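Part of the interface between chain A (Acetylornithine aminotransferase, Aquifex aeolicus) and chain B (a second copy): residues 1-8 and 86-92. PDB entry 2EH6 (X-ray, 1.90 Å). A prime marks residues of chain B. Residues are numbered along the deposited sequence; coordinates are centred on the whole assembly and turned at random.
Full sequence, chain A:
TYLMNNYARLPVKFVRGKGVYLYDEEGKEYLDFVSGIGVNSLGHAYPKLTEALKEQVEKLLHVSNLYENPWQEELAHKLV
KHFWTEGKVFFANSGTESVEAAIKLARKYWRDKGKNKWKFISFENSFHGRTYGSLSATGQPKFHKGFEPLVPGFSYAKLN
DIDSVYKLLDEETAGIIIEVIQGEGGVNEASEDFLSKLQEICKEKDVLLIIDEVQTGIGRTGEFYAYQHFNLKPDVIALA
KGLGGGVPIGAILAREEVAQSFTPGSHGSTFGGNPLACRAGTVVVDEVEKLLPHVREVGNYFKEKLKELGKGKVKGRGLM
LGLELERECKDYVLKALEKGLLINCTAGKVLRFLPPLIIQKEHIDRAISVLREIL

Chain A (1-8) TYLMNNYA
Chain B, residues 86-92: EGKVFFA

Residues 87′-92′ of chain B form a strand, and the start of chain A, which adopts no regular helix or strand here, bridges its backbone at one point, Leu3 opposite Val89′, with CA-CA 4.6 Å. Tyr2 lies across from Lys88′ at CA-CA 4.8 Å, so numbering rises in both stretches along the same direction. Two hydrogen bonds fix the register: Val89′ N donates to Tyr2 O (2.7 Å, N-H...O 149°) and Met4 N donates to Val89′ O (2.9 Å, 160°). Val89′ therefore uses both its amide and its carbonyl on the residues flanking Leu3, the pattern of a parallel bridge. Two CA-H...O contacts accompany them, Lys88′ CA to Tyr2 O at 3.2 Å and Leu3 CA to Val89′ O at 3.3 Å. To build the bridge, set phi/psi to -105/150 for Leu3 and -122/147 for Val89′; Tyr2, at -102/1, departs from extended geometry.

Lys88′ loses the most area, 98 Å². Its CA-CB bond points toward chain A, and chi1 to chi4 of -67°, -160°, -174° and -57° (m, t, t, m) carry the amine to the N-terminal residue. There NZ donates to Thr1 O at 2.7 Å, a charged donor meeting a backbone carbonyl. Thr1 N and Lys88′ NZ, like charges 4.5 Å apart, share water 1 as acceptor: NZ lies 2.8 Å from its O, while the bond from Thr1 N, at 3.3 Å, is weak. Thr1 (chi1 178°, t) also accepts from its own chain, Leu3 N to Thr1 OG1 at 3.1 Å. The aliphatic part of the lysine passes close to the backbone, with CD 3.2 Å from Leu3 O.

Phe90′ (74 Å²; chi1 162°, t; chi2 79°) and Met4 (69 Å²; chi1 to chi3 -63°, -165°, -173°; m, t, t) come next. Met4 SD lies 3.9 Å from Phe90′ CB, an apolar contact, while Met4 CG is 3.9 Å from Lys88′ CB and Met4 CE 3.4 Å from Lys88′ O. Further along, Asn6 (chi1 58°, p) points toward the strand and sets ND2 at the edge of the Phe90′ ring, 3.5 Å from CE1. Tyr7 (chi1 -65°, m) brings CZ to 4.1 Å from the same Phe90′ CE1.

Water 2 extends the polar links: it lies 2.6 Å from Tyr7 OH and donates to Phe91′ O at 2.9 Å. Leu3 (chi1 -57°, m; chi2 177°, t) places CD2 3.9 Å from CE2 at the Phe91′ ring edge. Together the stretches bury 514 Å².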

# COMPACT_ATOMS: atom_id res chain seq x y z
N THR A 1 22.43 -1.21 -11.91
CA THR A 1 21.00 -1.12 -11.68
C THR A 1 20.62 0.11 -10.84
O THR A 1 21.41 0.66 -10.09
CB THR A 1 20.56 -2.39 -10.95
OG1 THR A 1 19.16 -2.32 -10.68
CG2 THR A 1 21.32 -2.52 -9.62
N TYR A 2 19.36 0.56 -11.03
CA TYR A 2 18.84 1.70 -10.29
C TYR A 2 17.92 1.26 -9.14
O TYR A 2 17.32 2.07 -8.44
CB TYR A 2 18.07 2.59 -11.26
CG TYR A 2 19.02 3.39 -12.08
CD1 TYR A 2 19.85 4.32 -11.47
CD2 TYR A 2 19.07 3.21 -13.47
CE1 TYR A 2 20.74 5.07 -12.24
CE2 TYR A 2 19.95 3.97 -14.23
CZ TYR A 2 20.77 4.90 -13.62
OH TYR A 2 21.65 5.65 -14.38
N LEU A 3 17.77 -0.08 -9.01
CA LEU A 3 16.88 -0.62 -7.98
C LEU A 3 17.66 -1.20 -6.81
O LEU A 3 18.78 -1.68 -6.95
CB LEU A 3 16.04 -1.74 -8.60
CG LEU A 3 15.23 -1.29 -9.82
CD1 LEU A 3 14.46 -2.44 -10.45
CD2 LEU A 3 14.19 -0.22 -9.46
N MET A 4 17.06 -1.15 -5.62
CA MET A 4 17.71 -1.70 -4.45
C MET A 4 17.76 -3.21 -4.62
O MET A 4 16.97 -3.78 -5.37
CB MET A 4 16.95 -1.30 -3.18
CG MET A 4 16.93 0.21 -2.97
SD MET A 4 16.44 0.73 -1.31
CE MET A 4 16.33 2.47 -1.54
N ASN A 5 18.70 -3.85 -3.94
CA ASN A 5 18.90 -5.29 -4.04
C ASN A 5 18.16 -6.15 -3.00
O ASN A 5 18.68 -7.16 -2.53
CB ASN A 5 20.40 -5.57 -3.99
CG ASN A 5 20.73 -7.01 -4.24
OD1 ASN A 5 20.11 -7.68 -5.08
ND2 ASN A 5 21.72 -7.52 -3.51
N ASN A 6 16.92 -5.77 -2.67
CA ASN A 6 16.15 -6.50 -1.68
C ASN A 6 15.44 -7.75 -2.21
O ASN A 6 14.83 -8.49 -1.44
CB ASN A 6 15.11 -5.58 -1.04
CG ASN A 6 14.17 -4.99 -2.06
OD1 ASN A 6 14.54 -4.08 -2.80
ND2 ASN A 6 12.95 -5.51 -2.12
N TYR A 7 15.51 -7.99 -3.52
CA TYR A 7 14.86 -9.15 -4.11
C TYR A 7 15.86 -10.14 -4.72
O TYR A 7 16.98 -9.77 -5.06
CB TYR A 7 13.90 -8.73 -5.23
CG TYR A 7 12.71 -7.91 -4.81
CD1 TYR A 7 11.75 -8.43 -3.95
CD2 TYR A 7 12.53 -6.62 -5.30
CE1 TYR A 7 10.63 -7.68 -3.59
CE2 TYR A 7 11.42 -5.86 -4.94
CZ TYR A 7 10.47 -6.40 -4.09
OH TYR A 7 9.36 -5.66 -3.75
N ALA A 8 15.42 -11.39 -4.84
CA ALA A 8 16.21 -12.44 -5.47
C ALA A 8 15.38 -12.77 -6.71
O ALA A 8 14.64 -13.75 -6.74
CB ALA A 8 16.29 -13.65 -4.55
N GLU B 86 24.32 9.64 -6.60
CA GLU B 86 24.02 8.29 -7.07
C GLU B 86 23.07 7.66 -6.07
O GLU B 86 23.29 7.75 -4.86
CB GLU B 86 25.29 7.44 -7.14
CG GLU B 86 26.36 7.97 -8.07
CD GLU B 86 25.87 8.11 -9.49
OE1 GLU B 86 25.24 7.16 -10.00
OE2 GLU B 86 26.13 9.17 -10.11
N GLY B 87 22.02 7.01 -6.55
CA GLY B 87 21.08 6.39 -5.63
C GLY B 87 20.33 5.23 -6.24
O GLY B 87 20.47 4.93 -7.42
N LYS B 88 19.53 4.56 -5.41
CA LYS B 88 18.73 3.43 -5.85
C LYS B 88 17.30 3.57 -5.35
O LYS B 88 17.03 4.29 -4.38
CB LYS B 88 19.34 2.12 -5.35
CG LYS B 88 20.69 1.80 -5.98
CD LYS B 88 21.03 0.32 -5.84
CE LYS B 88 22.44 0.02 -6.32
NZ LYS B 88 22.69 0.43 -7.73
N VAL B 89 16.38 2.86 -6.00
CA VAL B 89 14.97 2.93 -5.67
C VAL B 89 14.33 1.60 -5.29
O VAL B 89 14.73 0.54 -5.77
CB VAL B 89 14.18 3.52 -6.89
CG1 VAL B 89 12.68 3.50 -6.62
CG2 VAL B 89 14.65 4.93 -7.19
N PHE B 90 13.35 1.66 -4.39
CA PHE B 90 12.57 0.50 -3.99
C PHE B 90 11.14 1.01 -4.19
O PHE B 90 10.79 2.07 -3.68
CB PHE B 90 12.76 0.13 -2.51
CG PHE B 90 11.66 -0.77 -1.99
CD1 PHE B 90 11.67 -2.14 -2.25
CD2 PHE B 90 10.57 -0.24 -1.30
CE1 PHE B 90 10.61 -2.96 -1.85
CE2 PHE B 90 9.51 -1.05 -0.89
CZ PHE B 90 9.53 -2.41 -1.17
N PHE B 91 10.32 0.26 -4.92
CA PHE B 91 8.95 0.70 -5.17
C PHE B 91 7.94 0.09 -4.21
O PHE B 91 8.02 -1.09 -3.87
CB PHE B 91 8.55 0.38 -6.61
CG PHE B 91 9.16 1.29 -7.63
CD1 PHE B 91 8.67 2.59 -7.80
CD2 PHE B 91 10.24 0.88 -8.40
CE1 PHE B 91 9.25 3.45 -8.74
CE2 PHE B 91 10.82 1.73 -9.33
CZ PHE B 91 10.33 3.02 -9.50
N ALA B 92 6.99 0.91 -3.80
CA ALA B 92 5.92 0.49 -2.89
C ALA B 92 4.58 0.87 -3.51
O ALA B 92 4.51 1.18 -4.70
CB ALA B 92 6.09 1.17 -1.52
O HOH W 1 24.59 -0.79 -9.40
O HOH W 2 9.18 -3.40 -5.08